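PDB 4EH1: flavohemoprotein from Vibrio cholerae O1 biovar El Tor, which probably detoxifies nitric oxide by converting it with oxygen and NAD(P)H to nitrate, its FAD-binding reductase domain, the part in this structure, supplying electrons to a heme domain. Local coordinates for residues I199-I210 with V225-G236; R69-V77 with L84-N92. All coordinates share one frame; numbering follows the deposited sequence. Where two conformers were deposited one is given.

Contact 1: I199-I210 with V225-G236. With FAD (flavin-adenine dinucleotide), chain C; SO4 (sulfate ion), chain F.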
loop_
_atom_site.group_PDB
_atom_site.type_symbol
_atom_site.label_atom_id
_atom_site.label_comp_id
_atom_site.label_asym_id
_atom_site.label_seq_id
_atom_site.Cartn_x
_atom_site.Cartn_y
_atom_site.Cartn_z
ATOM N N ILE A 199 31.840 -6.736 -18.989
ATOM C CA ILE A 199 32.764 -5.648 -18.721
ATOM C C ILE A 199 33.145 -4.904 -20.015
ATOM O O ILE A 199 33.126 -3.673 -20.073
ATOM C CB ILE A 199 34.043 -6.215 -18.039
ATOM C CG1 ILE A 199 33.688 -6.897 -16.705
ATOM C CG2 ILE A 199 35.121 -5.124 -17.873
ATOM C CD1 ILE A 199 32.991 -5.954 -15.698
ATOM N N GLU A 200 33.486 -5.652 -21.059
ATOM C CA GLU A 200 34.008 -5.027 -22.282
ATOM C C GLU A 200 32.926 -4.333 -23.113
ATOM O O GLU A 200 33.163 -3.272 -23.670
ATOM C CB GLU A 200 34.768 -6.040 -23.144
ATOM C CG GLU A 200 36.003 -6.641 -22.472
ATOM C CD GLU A 200 37.149 -5.640 -22.274
ATOM O OE1 GLU A 200 37.404 -4.822 -23.194
ATOM O OE2 GLU A 200 37.798 -5.680 -21.200
ATOM N N ASP A 201 31.733 -4.918 -23.182
ATOM C CA ASP A 201 30.727 -4.397 -24.087
ATOM C C ASP A 201 29.508 -3.793 -23.412
ATOM O O ASP A 201 28.748 -3.082 -24.051
ATOM C CB ASP A 201 30.270 -5.499 -25.044
ATOM C CG ASP A 201 31.383 -5.977 -25.947
ATOM O OD1 ASP A 201 32.094 -5.129 -26.522
ATOM O OD2 ASP A 201 31.560 -7.207 -26.079
ATOM N N GLY A 202 29.289 -4.100 -22.139
ATOM C CA GLY A 202 28.044 -3.706 -21.502
ATOM C C GLY A 202 27.825 -2.222 -21.249
ATOM O O GLY A 202 28.775 -1.450 -21.122
ATOM N N ASP A 203 26.555 -1.822 -21.190
ATOM C CA ASP A 203 26.177 -0.534 -20.612
ATOM C C ASP A 203 25.817 -0.742 -19.137
ATOM O O ASP A 203 24.963 -1.569 -18.819
ATOM C CB ASP A 203 24.959 0.053 -21.322
ATOM C CG ASP A 203 25.332 1.042 -22.416
ATOM O OD1 ASP A 203 26.439 1.618 -22.377
ATOM O OD2 ASP A 203 24.494 1.264 -23.311
ATOM N N PHE A 204 26.431 0.042 -18.257
ATOM C CA PHE A 204 26.203 -0.059 -16.816
ATOM C C PHE A 204 25.415 1.151 -16.337
ATOM O O PHE A 204 25.899 2.280 -16.415
ATOM C CB PHE A 204 27.549 -0.169 -16.063
ATOM C CG PHE A 204 28.291 -1.442 -16.367
ATOM C CD1 PHE A 204 28.934 -1.612 -17.591
ATOM C CD2 PHE A 204 28.312 -2.484 -15.448
ATOM C CE1 PHE A 204 29.596 -2.813 -17.904
ATOM C CE2 PHE A 204 28.950 -3.688 -15.738
ATOM C CZ PHE A 204 29.593 -3.863 -16.972
ATOM N N TYR A 205 24.196 0.911 -15.860
ATOM C CA TYR A 205 23.370 1.975 -15.313
ATOM C C TYR A 205 23.321 1.819 -13.801
ATOM O O TYR A 205 23.055 0.723 -13.291
ATOM C CB TYR A 205 21.943 1.904 -15.889
ATOM C CG TYR A 205 21.842 2.269 -17.358
ATOM C CD1 TYR A 205 22.129 1.328 -18.363
ATOM C CD2 TYR A 205 21.418 3.526 -17.750
ATOM C CE1 TYR A 205 22.023 1.668 -19.736
ATOM C CE2 TYR A 205 21.310 3.879 -19.119
ATOM C CZ TYR A 205 21.610 2.939 -20.103
ATOM O OH TYR A 205 21.493 3.279 -21.450
ATOM N N LEU A 206 23.564 2.915 -13.092
ATOM C CA LEU A 206 23.734 2.913 -11.638
ATOM C C LEU A 206 22.828 3.943 -10.964
ATOM O O LEU A 206 22.764 5.089 -11.404
ATOM C CB LEU A 206 25.166 3.332 -11.292
ATOM C CG LEU A 206 26.331 2.358 -11.455
ATOM C CD1 LEU A 206 26.417 1.736 -12.842
ATOM C CD2 LEU A 206 27.605 3.085 -11.157
ATOM N N CYS A 207 22.163 3.572 -9.873
ATOM C CA CYS A 207 21.390 4.559 -9.128
ATOM C C CYS A 207 21.369 4.292 -7.638
ATOM O O CYS A 207 21.070 3.174 -7.205
ATOM C CB CYS A 207 19.933 4.599 -9.602
ATOM S SG CYS A 207 18.962 5.895 -8.731
ATOM N N GLY A 208 21.642 5.328 -6.849
ATOM C CA GLY A 208 21.622 5.188 -5.398
ATOM C C GLY A 208 22.334 6.357 -4.750
ATOM O O GLY A 208 22.706 7.311 -5.436
ATOM N N PRO A 209 22.536 6.282 -3.430
ATOM C CA PRO A 209 23.211 7.344 -2.662
ATOM C C PRO A 209 24.653 7.475 -3.139
ATOM O O PRO A 209 25.207 6.499 -3.667
ATOM C CB PRO A 209 23.202 6.812 -1.220
ATOM C CG PRO A 209 22.195 5.713 -1.180
ATOM C CD PRO A 209 22.102 5.151 -2.588
ATOM N N ILE A 210 25.241 8.650 -2.945
ATOM C CA ILE A 210 26.599 8.928 -3.395
ATOM C C ILE A 210 27.654 7.927 -2.879
ATOM O O ILE A 210 28.536 7.509 -3.636
ATOM C CB ILE A 210 27.015 10.404 -3.066
ATOM C CG1 ILE A 210 28.375 10.740 -3.691
ATOM C CG2 ILE A 210 27.040 10.660 -1.546
ATOM C CD1 ILE A 210 28.410 10.486 -5.206
ATOM N N VAL A 225 35.818 -1.200 -17.070
ATOM C CA VAL A 225 34.702 -0.600 -17.771
ATOM C C VAL A 225 35.018 0.825 -18.194
ATOM O O VAL A 225 35.419 1.642 -17.372
ATOM C CB VAL A 225 33.415 -0.599 -16.928
ATOM C CG1 VAL A 225 32.236 0.042 -17.723
ATOM C CG2 VAL A 225 33.058 -2.015 -16.513
ATOM N N ASP A 226 34.833 1.126 -19.478
ATOM C CA ASP A 226 35.069 2.483 -19.962
ATOM C C ASP A 226 34.051 3.441 -19.380
ATOM O O ASP A 226 32.875 3.112 -19.243
ATOM C CB ASP A 226 35.040 2.587 -21.487
ATOM C CG ASP A 226 35.553 3.934 -21.974
ATOM O OD1 ASP A 226 36.783 4.137 -21.972
ATOM O OD2 ASP A 226 34.741 4.808 -22.331
ATOM N N LYS A 227 34.515 4.636 -19.047
ATOM C CA LYS A 227 33.687 5.597 -18.361
ATOM C C LYS A 227 32.483 5.950 -19.212
ATOM O O LYS A 227 31.414 6.223 -18.675
ATOM C CB LYS A 227 34.494 6.867 -17.997
ATOM C CG LYS A 227 34.940 7.703 -19.214
ATOM C CD LYS A 227 35.835 8.846 -18.784
ATOM C CE LYS A 227 36.191 9.762 -19.950
ATOM N NZ LYS A 227 35.108 10.740 -20.265
ATOM N N ALA A 228 32.658 5.940 -20.537
ATOM C CA ALA A 228 31.562 6.252 -21.454
ATOM C C ALA A 228 30.402 5.245 -21.385
ATOM O O ALA A 228 29.331 5.516 -21.909
ATOM C CB ALA A 228 32.073 6.370 -22.893
ATOM N N ARG A 229 30.616 4.097 -20.735
ATOM C CA ARG A 229 29.577 3.077 -20.609
ATOM C C ARG A 229 29.020 3.000 -19.185
ATOM O O ARG A 229 28.312 2.054 -18.823
ATOM C CB ARG A 229 30.080 1.702 -21.099
ATOM C CG ARG A 229 30.329 1.661 -22.626
ATOM C CD ARG A 229 30.721 0.263 -23.167
ATOM N NE ARG A 229 32.099 -0.106 -22.829
ATOM C CZ ARG A 229 32.459 -0.985 -21.892
ATOM N NH1 ARG A 229 31.547 -1.639 -21.173
ATOM N NH2 ARG A 229 33.751 -1.225 -21.684
ATOM N N ILE A 230 29.322 4.019 -18.385
ATOM C CA ILE A 230 28.749 4.117 -17.049
ATOM C C ILE A 230 27.778 5.264 -17.020
ATOM O O ILE A 230 28.140 6.412 -17.282
ATOM C CB ILE A 230 29.821 4.350 -16.004
ATOM C CG1 ILE A 230 30.745 3.136 -15.957
ATOM C CG2 ILE A 230 29.197 4.565 -14.615
ATOM C CD1 ILE A 230 32.032 3.375 -15.251
ATOM N N HIS A 231 26.530 4.961 -16.718
ATOM C CA HIS A 231 25.511 5.996 -16.707
ATOM C C HIS A 231 24.900 5.984 -15.308
ATOM O O HIS A 231 24.661 4.916 -14.738
ATOM C CB HIS A 231 24.449 5.706 -17.769
ATOM C CG HIS A 231 24.995 5.164 -19.053
ATOM N ND1 HIS A 231 25.323 5.970 -20.127
ATOM C CD2 HIS A 231 25.242 3.889 -19.448
ATOM C CE1 HIS A 231 25.762 5.214 -21.121
ATOM N NE2 HIS A 231 25.717 3.948 -20.736
ATOM N N TYR A 232 24.648 7.152 -14.732
ATOM C CA TYR A 232 24.322 7.143 -13.321
ATOM C C TYR A 232 23.443 8.295 -12.941
ATOM O O TYR A 232 23.424 9.323 -13.610
ATOM C CB TYR A 232 25.607 7.204 -12.480
ATOM C CG TYR A 232 26.250 8.578 -12.520
ATOM C CD1 TYR A 232 26.853 9.043 -13.684
ATOM C CD2 TYR A 232 26.251 9.407 -11.410
ATOM C CE1 TYR A 232 27.431 10.291 -13.758
ATOM C CE2 TYR A 232 26.846 10.672 -11.463
ATOM C CZ TYR A 232 27.432 11.109 -12.648
ATOM O OH TYR A 232 28.020 12.353 -12.739
ATOM N N GLU A 233 22.715 8.108 -11.847
ATOM C CA GLU A 233 21.962 9.173 -11.226
ATOM C C GLU A 233 22.077 9.050 -9.700
ATOM O O GLU A 233 21.874 7.979 -9.141
ATOM C CB GLU A 233 20.503 9.101 -11.631
ATOM C CG GLU A 233 19.724 10.335 -11.166
ATOM C CD GLU A 233 18.338 10.435 -11.783
ATOM O OE1 GLU A 233 18.084 11.390 -12.551
ATOM O OE2 GLU A 233 17.497 9.553 -11.500
ATOM N N VAL A 234 22.401 10.148 -9.032
ATOM C CA VAL A 234 22.523 10.140 -7.572
ATOM C C VAL A 234 21.325 10.740 -6.873
ATOM O O VAL A 234 20.872 11.839 -7.216
ATOM C CB VAL A 234 23.817 10.870 -7.087
ATOM C CG1 VAL A 234 23.855 10.971 -5.578
ATOM C CG2 VAL A 234 25.022 10.149 -7.587
ATOM N N PHE A 235 20.776 9.986 -5.926
ATOM C CA PHE A 235 19.911 10.552 -4.880
ATOM C C PHE A 235 19.954 9.656 -3.648
ATOM O O PHE A 235 20.079 8.437 -3.775
ATOM C CB PHE A 235 18.489 10.860 -5.350
ATOM C CG PHE A 235 17.746 9.693 -5.964
ATOM C CD1 PHE A 235 16.906 8.893 -5.192
ATOM C CD2 PHE A 235 17.827 9.445 -7.321
ATOM C CE1 PHE A 235 16.185 7.840 -5.767
ATOM C CE2 PHE A 235 17.090 8.415 -7.896
ATOM C CZ PHE A 235 16.272 7.612 -7.120
ATOM N N GLY A 236 19.886 10.255 -2.465
ATOM C CA GLY A 236 20.394 9.587 -1.280
ATOM C C GLY A 236 19.492 9.381 -0.082
ATOM O O GLY A 236 18.438 8.758 -0.195
HETATM P PA FAD C . 13.435 16.728 3.591
HETATM O O1A FAD C . 13.819 17.486 2.438
HETATM O O2A FAD C . 12.535 17.238 4.568
HETATM O O5B FAD C . 14.733 16.391 4.359
HETATM C C5B FAD C . 15.943 16.183 3.676
HETATM C C4B FAD C . 17.070 15.698 4.570
HETATM O O4B FAD C . 17.557 16.737 5.397
HETATM C C3B FAD C . 16.563 14.615 5.473
HETATM O O3B FAD C . 17.601 13.691 5.673
HETATM C C2B FAD C . 16.288 15.323 6.756
HETATM O O2B FAD C . 16.492 14.407 7.786
HETATM C C1B FAD C . 17.274 16.454 6.746
HETATM N N9A FAD C . 16.667 17.624 7.371
HETATM C C8A FAD C . 15.472 18.117 7.129
HETATM N N7A FAD C . 15.222 19.180 7.893
HETATM C C5A FAD C . 16.280 19.368 8.648
HETATM C C6A FAD C . 16.656 20.320 9.682
HETATM N N6A FAD C . 15.830 21.306 10.058
HETATM N N1A FAD C . 17.845 20.151 10.230
HETATM C C2A FAD C . 18.659 19.188 9.860
HETATM N N3A FAD C . 18.384 18.292 8.936
HETATM C C4A FAD C . 17.225 18.328 8.309
HETATM N N1 FAD C . 13.082 9.882 -3.564
HETATM C C2 FAD C . 12.297 8.807 -3.611
HETATM O O2 FAD C . 11.789 8.424 -2.589
HETATM N N3 FAD C . 12.029 8.143 -4.722
HETATM C C4 FAD C . 12.512 8.493 -5.875
HETATM O O4 FAD C . 12.223 7.848 -6.848
HETATM C C4X FAD C . 13.401 9.660 -5.911
HETATM N N5 FAD C . 13.949 10.077 -7.028
HETATM C C5X FAD C . 14.754 11.122 -7.038
HETATM C C6 FAD C . 15.296 11.507 -8.222
HETATM C C7 FAD C . 16.135 12.577 -8.271
HETATM C C7M FAD C . 16.733 12.999 -9.559
HETATM C C8 FAD C . 16.440 13.322 -7.059
HETATM C C8M FAD C . 17.347 14.488 -7.157
HETATM C C9 FAD C . 15.895 12.944 -5.864
HETATM C C9A FAD C . 15.063 11.857 -5.812
HETATM N N10 FAD C . 14.500 11.449 -4.613
HETATM C C10 FAD C . 13.666 10.344 -4.648
HETATM C "C1'" FAD C . 14.757 12.187 -3.383
HETATM C "C2'" FAD C . 13.541 13.047 -3.038
HETATM O "O2'" FAD C . 13.273 14.047 -3.996
HETATM C "C3'" FAD C . 13.608 13.813 -1.734
HETATM O "O3'" FAD C . 14.795 14.549 -1.630
HETATM C "C4'" FAD C . 13.350 12.981 -0.491
HETATM O "O4'" FAD C . 12.105 12.340 -0.634
HETATM C "C5'" FAD C . 13.393 13.775 0.810
HETATM O "O5'" FAD C . 12.433 14.785 0.903
HETATM P P FAD C . 11.671 15.128 2.194
HETATM O O1P FAD C . 10.958 16.333 1.925
HETATM O O2P FAD C . 10.948 13.983 2.595
HETATM O O3P FAD C . 12.832 15.358 3.188
HETATM S S SO4 F . 24.014 10.453 -17.184
HETATM O O1 SO4 F . 25.188 9.789 -16.616
HETATM O O2 SO4 F . 23.837 11.774 -16.576
HETATM O O3 SO4 F . 24.183 10.598 -18.630
HETATM O O4 SO4 F . 22.824 9.640 -16.944
#

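Contact 2: R69-V77 with L84-N92. With FAD (flavin-adenine dinucleotide), chain C.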
loop_
_atom_site.group_PDB
_atom_site.type_symbol
_atom_site.label_atom_id
_atom_site.label_comp_id
_atom_site.label_asym_id
_atom_site.label_seq_id
_atom_site.Cartn_x
_atom_site.Cartn_y
_atom_site.Cartn_z
ATOM N N ARG A 69 3.524 5.924 -12.217
ATOM C CA ARG A 69 3.810 5.384 -10.895
ATOM C C ARG A 69 5.143 5.960 -10.368
ATOM O O ARG A 69 6.165 5.982 -11.080
ATOM C CB ARG A 69 3.850 3.855 -10.900
ATOM C CG ARG A 69 4.129 3.241 -9.509
ATOM C CD ARG A 69 4.095 1.722 -9.548
ATOM N NE ARG A 69 5.376 1.185 -9.978
ATOM C CZ ARG A 69 5.638 -0.117 -10.061
ATOM N NH1 ARG A 69 4.702 -1.005 -9.745
ATOM N NH2 ARG A 69 6.838 -0.530 -10.445
ATOM N N ILE A 70 5.112 6.437 -9.129
ATOM C CA ILE A 70 6.345 6.792 -8.424
ATOM C C ILE A 70 6.429 5.973 -7.140
ATOM O O ILE A 70 5.418 5.447 -6.663
ATOM C CB ILE A 70 6.383 8.263 -8.032
ATOM C CG1 ILE A 70 5.185 8.581 -7.147
ATOM C CG2 ILE A 70 6.454 9.208 -9.295
ATOM C CD1 ILE A 70 5.315 9.981 -6.494
ATOM N N SER A 71 7.626 5.887 -6.573
ATOM C CA SER A 71 7.861 5.063 -5.387
ATOM C C SER A 71 8.737 5.842 -4.416
ATOM O O SER A 71 9.888 6.201 -4.727
ATOM C CB SER A 71 8.549 3.751 -5.764
ATOM O OG SER A 71 7.852 3.106 -6.834
ATOM N N VAL A 72 8.186 6.050 -3.226
ATOM C CA VAL A 72 8.637 7.083 -2.331
ATOM C C VAL A 72 9.133 6.498 -1.002
ATOM O O VAL A 72 8.402 5.810 -0.287
ATOM C CB VAL A 72 7.469 8.060 -2.063
ATOM C CG1 VAL A 72 7.848 9.031 -0.970
ATOM C CG2 VAL A 72 7.015 8.764 -3.398
ATOM N N LYS A 73 10.392 6.757 -0.691
ATOM C CA LYS A 73 10.937 6.293 0.572
ATOM C C LYS A 73 10.667 7.297 1.705
ATOM O O LYS A 73 11.011 8.464 1.591
ATOM C CB LYS A 73 12.424 6.044 0.464
ATOM C CG LYS A 73 12.938 5.417 1.782
ATOM C CD LYS A 73 14.443 5.338 1.897
ATOM C CE LYS A 73 14.814 5.163 3.391
ATOM N NZ LYS A 73 16.248 4.926 3.642
ATOM N N ARG A 74 10.025 6.825 2.762
ATOM C CA ARG A 74 9.887 7.552 4.025
ATOM C C ARG A 74 11.302 7.923 4.499
ATOM O O ARG A 74 12.034 7.056 4.969
ATOM C CB ARG A 74 9.228 6.612 5.048
ATOM C CG ARG A 74 8.356 7.253 6.105
ATOM C CD ARG A 74 7.122 6.382 6.437
ATOM N NE ARG A 74 7.407 5.208 7.257
ATOM C CZ ARG A 74 7.151 3.946 6.902
ATOM N NH1 ARG A 74 6.588 3.657 5.726
ATOM N NH2 ARG A 74 7.451 2.963 7.734
ATOM N N GLU A 75 11.715 9.179 4.343
ATOM C CA GLU A 75 13.102 9.525 4.696
ATOM C C GLU A 75 13.270 9.946 6.154
ATOM O O GLU A 75 12.358 10.489 6.763
ATOM C CB GLU A 75 13.731 10.552 3.737
ATOM C CG GLU A 75 15.264 10.688 3.944
ATOM C CD GLU A 75 15.997 11.436 2.828
ATOM O OE1 GLU A 75 15.819 11.071 1.639
ATOM O OE2 GLU A 75 16.765 12.381 3.144
ATOM N N GLY A 76 14.426 9.638 6.724
ATOM C CA GLY A 76 14.767 10.104 8.062
ATOM C C GLY A 76 13.900 9.510 9.154
ATOM O O GLY A 76 13.610 10.169 10.152
ATOM N N VAL A 77 13.480 8.263 8.983
ATOM C CA VAL A 77 12.711 7.614 10.039
ATOM C C VAL A 77 13.598 7.439 11.275
ATOM O O VAL A 77 14.721 6.988 11.172
ATOM C CB VAL A 77 12.142 6.247 9.615
ATOM C CG1 VAL A 77 11.367 5.631 10.779
ATOM C CG2 VAL A 77 11.217 6.401 8.414
ATOM N N LEU A 84 10.032 15.900 5.233
ATOM C CA LEU A 84 8.728 16.556 5.190
ATOM C C LEU A 84 7.790 16.018 4.118
ATOM O O LEU A 84 6.671 15.626 4.425
ATOM C CB LEU A 84 8.898 18.050 4.962
ATOM C CG LEU A 84 8.634 18.973 6.152
ATOM C CD1 LEU A 84 9.384 18.519 7.397
ATOM C CD2 LEU A 84 9.049 20.375 5.767
ATOM N N VAL A 85 8.248 16.013 2.870
ATOM C CA VAL A 85 7.393 15.614 1.761
ATOM C C VAL A 85 7.148 14.122 1.766
ATOM O O VAL A 85 5.995 13.677 1.546
ATOM C CB VAL A 85 7.965 16.040 0.399
ATOM C CG1 VAL A 85 7.164 15.395 -0.757
ATOM C CG2 VAL A 85 7.988 17.568 0.282
ATOM N N SER A 86 8.210 13.346 2.024
ATOM C CA SER A 86 8.055 11.880 2.010
ATOM C C SER A 86 7.065 11.432 3.097
ATOM O O SER A 86 6.227 10.563 2.857
ATOM C CB SER A 86 9.398 11.124 2.103
ATOM O OG SER A 86 10.141 11.427 3.271
ATOM N N HIS A 87 7.114 12.068 4.267
ATOM C CA HIS A 87 6.208 11.658 5.336
ATOM C C HIS A 87 4.809 12.145 5.020
ATOM O O HIS A 87 3.831 11.494 5.341
ATOM C CB HIS A 87 6.693 12.130 6.721
ATOM C CG HIS A 87 7.815 11.293 7.254
ATOM N ND1 HIS A 87 7.655 10.406 8.302
ATOM C CD2 HIS A 87 9.091 11.142 6.827
ATOM C CE1 HIS A 87 8.795 9.773 8.519
ATOM N NE2 HIS A 87 9.684 10.204 7.642
ATOM N N TYR A 88 4.723 13.294 4.373
ATOM C CA TYR A 88 3.422 13.823 4.060
ATOM C C TYR A 88 2.659 12.902 3.112
ATOM O O TYR A 88 1.491 12.644 3.321
ATOM C CB TYR A 88 3.541 15.191 3.436
ATOM C CG TYR A 88 2.195 15.790 3.151
ATOM C CD1 TYR A 88 1.406 16.279 4.187
ATOM C CD2 TYR A 88 1.704 15.852 1.857
ATOM C CE1 TYR A 88 0.173 16.831 3.947
ATOM C CE2 TYR A 88 0.452 16.415 1.592
ATOM C CZ TYR A 88 -0.300 16.901 2.651
ATOM O OH TYR A 88 -1.528 17.465 2.410
ATOM N N LEU A 89 3.348 12.443 2.074
ATOM C CA LEU A 89 2.815 11.519 1.086
ATOM C C LEU A 89 2.378 10.199 1.713
ATOM O O LEU A 89 1.233 9.774 1.503
ATOM C CB LEU A 89 3.854 11.246 -0.002
ATOM C CG LEU A 89 4.116 12.441 -0.911
ATOM C CD1 LEU A 89 5.202 12.115 -1.911
ATOM C CD2 LEU A 89 2.816 12.896 -1.610
ATOM N N HIS A 90 3.304 9.555 2.440
ATOM C CA HIS A 90 3.015 8.326 3.178
ATOM C C HIS A 90 1.825 8.498 4.145
ATOM O O HIS A 90 0.884 7.719 4.117
ATOM C CB HIS A 90 4.254 7.841 3.973
ATOM C CG HIS A 90 5.233 7.055 3.158
ATOM N ND1 HIS A 90 5.479 5.716 3.381
ATOM C CD2 HIS A 90 6.023 7.410 2.110
ATOM C CE1 HIS A 90 6.372 5.276 2.511
ATOM N NE2 HIS A 90 6.722 6.284 1.729
ATOM N N ASN A 91 1.844 9.540 4.967
ATOM C CA ASN A 91 0.856 9.650 6.039
ATOM C C ASN A 91 -0.457 10.318 5.690
ATOM O O ASN A 91 -1.461 10.018 6.305
ATOM C CB ASN A 91 1.449 10.365 7.260
ATOM C CG ASN A 91 2.608 9.593 7.873
ATOM O OD1 ASN A 91 2.656 8.370 7.782
ATOM N ND2 ASN A 91 3.550 10.302 8.479
ATOM N N ASN A 92 -0.455 11.238 4.733
ATOM C CA ASN A 92 -1.608 12.110 4.546
ATOM C C ASN A 92 -2.262 11.981 3.188
ATOM O O ASN A 92 -3.434 12.271 3.041
ATOM C CB ASN A 92 -1.205 13.585 4.715
ATOM C CG ASN A 92 -0.749 13.914 6.127
ATOM O OD1 ASN A 92 -1.453 14.580 6.883
ATOM N ND2 ASN A 92 0.429 13.444 6.484
HETATM P PA FAD C . 13.435 16.728 3.591
HETATM O O1A FAD C . 13.819 17.486 2.438
HETATM O O2A FAD C . 12.535 17.238 4.568
HETATM O O5B FAD C . 14.733 16.391 4.359
HETATM C C5B FAD C . 15.943 16.183 3.676
HETATM C C4B FAD C . 17.070 15.698 4.570
HETATM O O4B FAD C . 17.557 16.737 5.397
HETATM C C3B FAD C . 16.563 14.615 5.473
HETATM O O3B FAD C . 17.601 13.691 5.673
HETATM C C2B FAD C . 16.288 15.323 6.756
HETATM O O2B FAD C . 16.492 14.407 7.786
HETATM C C1B FAD C . 17.274 16.454 6.746
HETATM N N9A FAD C . 16.667 17.624 7.371
HETATM C C8A FAD C . 15.472 18.117 7.129
HETATM N N7A FAD C . 15.222 19.180 7.893
HETATM C C5A FAD C . 16.280 19.368 8.648
HETATM C C6A FAD C . 16.656 20.320 9.682
HETATM N N6A FAD C . 15.830 21.306 10.058
HETATM N N1A FAD C . 17.845 20.151 10.230
HETATM C C2A FAD C . 18.659 19.188 9.860
HETATM N N3A FAD C . 18.384 18.292 8.936
HETATM C C4A FAD C . 17.225 18.328 8.309
HETATM N N1 FAD C . 13.082 9.882 -3.564
HETATM C C2 FAD C . 12.297 8.807 -3.611
HETATM O O2 FAD C . 11.789 8.424 -2.589
HETATM N N3 FAD C . 12.029 8.143 -4.722
HETATM C C4 FAD C . 12.512 8.493 -5.875
HETATM O O4 FAD C . 12.223 7.848 -6.848
HETATM C C4X FAD C . 13.401 9.660 -5.911
HETATM N N5 FAD C . 13.949 10.077 -7.028
HETATM C C5X FAD C . 14.754 11.122 -7.038
HETATM C C6 FAD C . 15.296 11.507 -8.222
HETATM C C7 FAD C . 16.135 12.577 -8.271
HETATM C C7M FAD C . 16.733 12.999 -9.559
HETATM C C8 FAD C . 16.440 13.322 -7.059
HETATM C C8M FAD C . 17.347 14.488 -7.157
HETATM C C9 FAD C . 15.895 12.944 -5.864
HETATM C C9A FAD C . 15.063 11.857 -5.812
HETATM N N10 FAD C . 14.500 11.449 -4.613
HETATM C C10 FAD C . 13.666 10.344 -4.648
HETATM C "C1'" FAD C . 14.757 12.187 -3.383
HETATM C "C2'" FAD C . 13.541 13.047 -3.038
HETATM O "O2'" FAD C . 13.273 14.047 -3.996
HETATM C "C3'" FAD C . 13.608 13.813 -1.734
HETATM O "O3'" FAD C . 14.795 14.549 -1.630
HETATM C "C4'" FAD C . 13.350 12.981 -0.491
HETATM O "O4'" FAD C . 12.105 12.340 -0.634
HETATM C "C5'" FAD C . 13.393 13.775 0.810
HETATM O "O5'" FAD C . 12.433 14.785 0.903
HETATM P P FAD C . 11.671 15.128 2.194
HETATM O O1P FAD C . 10.958 16.333 1.925
HETATM O O2P FAD C . 10.948 13.983 2.595
HETATM O O3P FAD C . 12.832 15.358 3.188
#

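Contact 1: I199-I210 with V225-G236
Strands 203-208 and 230-234 run parallel, their axes approach to 4.6 Å and their directions differ by 11°, with bridges from F204-I230 to G208-V234 and backbone bonds such as F204 N to R229 O. Before the strands start, R229 reaches back along the loop 199-202. Bent at chi3 (-74°), R229 donates from NH1 and NH2 to I199 O, and R229 NH1 makes a second hydrogen bond, 2.8 Å, to G202 O, in the carbonyl plane and on a lone pair. Both acceptors lie close to the guanidinium plane. H231 lies as an offset stack against the Y205 ring, centroids 4.5 Å apart and planes at 24°. H231 NE2 gives a nearly straight hydrogen bond to D203 OD1 (2.9 Å), met from above the carboxylate plane; R113 and R115 form salt bridges with the same aspartate. On the F204 and L206 face, V225 CG2 sits over the F204 ring, 4.2 Å from its centroid. At the C-terminal end C207 SG approaches the F235 ring obliquely, 3.2 Å from CE2, and that ring lies face-on over the flavin. This is the right-handed beta-alpha-beta crossover through helix 210-223 of the NAD-binding domain, ending at the isoalloxazine of FAD.

Contact 2: R69-V77 with L84-N92
H90 and H87, two histidines of helix 84-92, each turn the edge nitrogen NE2 to a backbone carbonyl of the 69-77 segment. H90 NE2 donates a hydrogen bond to V72 O at 2.7 Å; the acceptor lies in the ring plane, but the donor stands above the carbonyl plane. H87 NE2 reaches E75 O at 2.8 Å in a less straight hydrogen bond (139°), with the donor tilted from the carbonyl plane. The aliphatic chain of R74 lies across both rings in one of its two modelled conformers, so this packing is less certain: R74 CG stands over a face of H87, 3.7 Å from the H87 ring centroid and displaced toward the rim, whereas R74 CB is centred over a face of H90, 4.1 Å from the H90 ring centroid, both as CH-pi contacts. The V72 side chain passes that of H90 in the opposite direction, and it crosses L89 at about a right angle, V72 CG2 meeting L89 CD1. S86 holds OG between its backbone N and carbonyl carbon (chi1 59°), where OG accepts from E75 N at 2.9 Å and donates to FAD O2P at 2.8 Å. The strand crosses the helix at -112°, and FAD lies along both: S71 O and K73 N bind its flavin, E75 OE2 a ribose hydroxyl, and the amides of L84, V85 and S86 its phosphates. Those three amides belong to the first turn of the helix, so the positive end of its dipole would be expected to stabilise the diphosphate, while S86 OG couples the phosphate site to the loop after the strand.

Contact 1 belongs to the NAD-binding domain and contact 2 to the FAD-binding domain; their centres are 26 Å apart on opposite sides of the chain's centre. The flavin is bonded along its pyrimidine edge by 69-77, while F235 of 225-236 covers a ring face, F235 CE1 lying 3.3 Å from FAD C4X. E233, which by similarity influences the redox potentials of FAD and heme, brings OE1 to 3.7 Å from FAD C7M at the dimethylbenzene end. The protein segments themselves barely meet: G236 O and E75 OE1 are 3.9 Å apart, a packing contact, and both contacts also touch the same FAD.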